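Local coordinates for hypothetical protein VC0714 (Vibrio cholerae O1 biovar eltor str. N16961, PDB 1U9D) that is of unknown function but belongs to the DUF1904 family, a member of the MIF clan of small alpha/beta proteins, at residues R77-Q80 with T81-I85. Numbering follows the deposited sequence.
Sequences REQQ and TQDQI. With PO4 (phosphate ion), chain C.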
loop_
_atom_site.group_PDB
_atom_site.type_symbol
_atom_site.label_atom_id
_atom_site.label_comp_id
_atom_site.label_asym_id
_atom_site.label_seq_id
_atom_site.Cartn_x
_atom_site.Cartn_y
_atom_site.Cartn_z
ATOM N N ARG A 77 9.211 2.538 6.961
ATOM C CA ARG A 77 7.764 2.674 6.975
ATOM C C ARG A 77 7.407 3.337 8.311
ATOM O O ARG A 77 8.242 3.436 9.239
ATOM C CB ARG A 77 7.116 1.299 6.848
ATOM C CG ARG A 77 7.359 0.597 5.506
ATOM C CD ARG A 77 6.519 1.124 4.365
ATOM N NE ARG A 77 5.094 0.845 4.588
ATOM C CZ ARG A 77 4.400 -0.149 4.068
ATOM N NH1 ARG A 77 4.936 -1.022 3.241
ATOM N NH2 ARG A 77 3.115 -0.275 4.373
ATOM N N GLU A 78 6.170 3.810 8.425
ATOM C CA GLU A 78 5.719 4.488 9.643
ATOM C C GLU A 78 5.865 3.569 10.858
ATOM O O GLU A 78 5.853 2.352 10.720
ATOM C CB GLU A 78 4.244 4.911 9.489
ATOM C CG GLU A 78 3.278 3.718 9.547
ATOM C CD GLU A 78 1.859 4.067 9.118
ATOM O OE1 GLU A 78 0.911 3.885 9.925
ATOM O OE2 GLU A 78 1.679 4.540 7.975
ATOM N N GLN A 79 5.986 4.153 12.048
ATOM C CA GLN A 79 6.161 3.387 13.279
ATOM C C GLN A 79 5.219 2.214 13.442
ATOM O O GLN A 79 5.630 1.149 13.874
ATOM C CB GLN A 79 5.980 4.283 14.507
ATOM C CG GLN A 79 6.367 3.592 15.818
ATOM C CD GLN A 79 7.874 3.419 15.976
ATOM O OE1 GLN A 79 8.650 4.317 15.636
ATOM N NE2 GLN A 79 8.285 2.267 16.456
ATOM N N GLN A 80 3.935 2.415 13.152
ATOM C CA GLN A 80 2.960 1.361 13.359
ATOM C C GLN A 80 3.226 0.153 12.456
ATOM O O GLN A 80 3.084 -0.973 12.886
ATOM C CB GLN A 80 1.533 1.869 13.114
ATOM C CG GLN A 80 0.499 0.832 13.479
ATOM C CD GLN A 80 0.766 0.248 14.848
ATOM O OE1 GLN A 80 0.939 1.004 15.814
ATOM N NE2 GLN A 80 0.826 -1.094 14.944
ATOM N N THR A 81 3.616 0.394 11.213
ATOM C CA THR A 81 3.956 -0.699 10.305
ATOM C C THR A 81 5.222 -1.423 10.742
ATOM O O THR A 81 5.286 -2.657 10.748
ATOM C CB THR A 81 4.083 -0.147 8.907
ATOM O OG1 THR A 81 2.831 0.464 8.556
ATOM C CG2 THR A 81 4.273 -1.252 7.860
ATOM N N GLN A 82 6.221 -0.638 11.106
ATOM C CA GLN A 82 7.477 -1.153 11.628
ATOM C C GLN A 82 7.205 -2.065 12.821
ATOM O O GLN A 82 7.738 -3.147 12.931
ATOM C CB GLN A 82 8.379 0.040 12.004
ATOM C CG GLN A 82 9.726 -0.317 12.603
ATOM C CD GLN A 82 10.536 0.922 12.936
ATOM O OE1 GLN A 82 11.138 1.539 12.046
ATOM N NE2 GLN A 82 10.534 1.311 14.207
ATOM N N ASP A 83 6.337 -1.631 13.719
ATOM C CA ASP A 83 5.976 -2.451 14.867
ATOM C C ASP A 83 5.364 -3.796 14.474
ATOM O O ASP A 83 5.632 -4.806 15.117
ATOM C CB ASP A 83 4.934 -1.754 15.755
ATOM C CG ASP A 83 5.424 -0.479 16.409
ATOM O OD1 ASP A 83 6.637 -0.148 16.468
ATOM O OD2 ASP A 83 4.584 0.303 16.930
ATOM N N GLN A 84 4.501 -3.801 13.455
ATOM C CA GLN A 84 3.884 -5.042 12.981
ATOM C C GLN A 84 4.893 -5.999 12.378
ATOM O O GLN A 84 4.825 -7.217 12.573
ATOM C CB GLN A 84 2.787 -4.725 11.961
ATOM C CG GLN A 84 1.441 -4.432 12.609
ATOM C CD GLN A 84 0.566 -5.661 12.609
ATOM O OE1 GLN A 84 0.002 -6.037 11.563
ATOM N NE2 GLN A 84 0.491 -6.331 13.754
ATOM N N ILE A 85 5.854 -5.444 11.647
ATOM C CA ILE A 85 6.888 -6.262 11.039
ATOM C C ILE A 85 7.719 -6.929 12.088
ATOM O O ILE A 85 8.059 -8.099 11.960
ATOM C CB ILE A 85 7.786 -5.442 10.103
ATOM C CG1 ILE A 85 6.999 -4.923 8.921
ATOM C CG2 ILE A 85 8.959 -6.307 9.616
ATOM C CD1 ILE A 85 7.675 -3.776 8.226
HETATM P P PO4 C . 4.229 4.190 5.503
HETATM O O1 PO4 C . 5.446 5.070 5.631
HETATM O O2 PO4 C . 4.298 2.988 6.404
HETATM O O3 PO4 C . 3.008 4.994 5.878
HETATM O O4 PO4 C . 4.132 3.690 4.075
HETATM O O HOH W 1 9.360 3.717 11.861
HETATM O O HOH W 2 2.094 -0.382 17.501
#
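Gln82 N donates to Glu78 O over 3.0 Å at a nearly linear N-H...O angle of 177°, and Asp83 N to Gln79 O and Gln84 N to Gln80 O repeat the i to i+4 pattern, which establishes this as the first turn of helix 79-97 with Glu78 at its N-cap position. The helix is the crossover of a beta-alpha-beta unit between strands 69-74 and 104-109. On the outer side of the turn, Gln79 NE2 reaches Asp83 OD1 at 2.9 Å, meeting the oxygen on its syn side and 21° out of the carboxylate plane. This reach depends on the bend of the Gln79 chain at chi2 (73°), since its CB points away from the following turn. The second carboxylate oxygen, Asp83 OD2, is joined through a water to Gln80 OE1, so both oxygens of Asp83 are tied to the preceding residues.

Beside the first turn lies a phosphate ion, probably from the crystallisation liquor. Its O2 accepts two bonds, each 2.9 Å long, from Arg77 NE and from Glu78 N, so that a side-chain N-H and the backbone N-H of the N-cap residue converge on one oxygen. Thr81 CG2 lies 3.6 Å above one face of the Arg77 guanidinium, offset toward its rim, while phosphate O2 occupies the edge. Arg77 NH2 and Glu78 OE2 also make weak hydrogen bonds to Leu97 O and Asp100 N of the second subunit, placing this helix start at the dimer interface. Glu78 OE2 lies 2.5 Å from phosphate O3, a separation so short that one of the two acid groups probably carries a proton, and Glu78 CG packs 3.4 Å from Thr81 OG1.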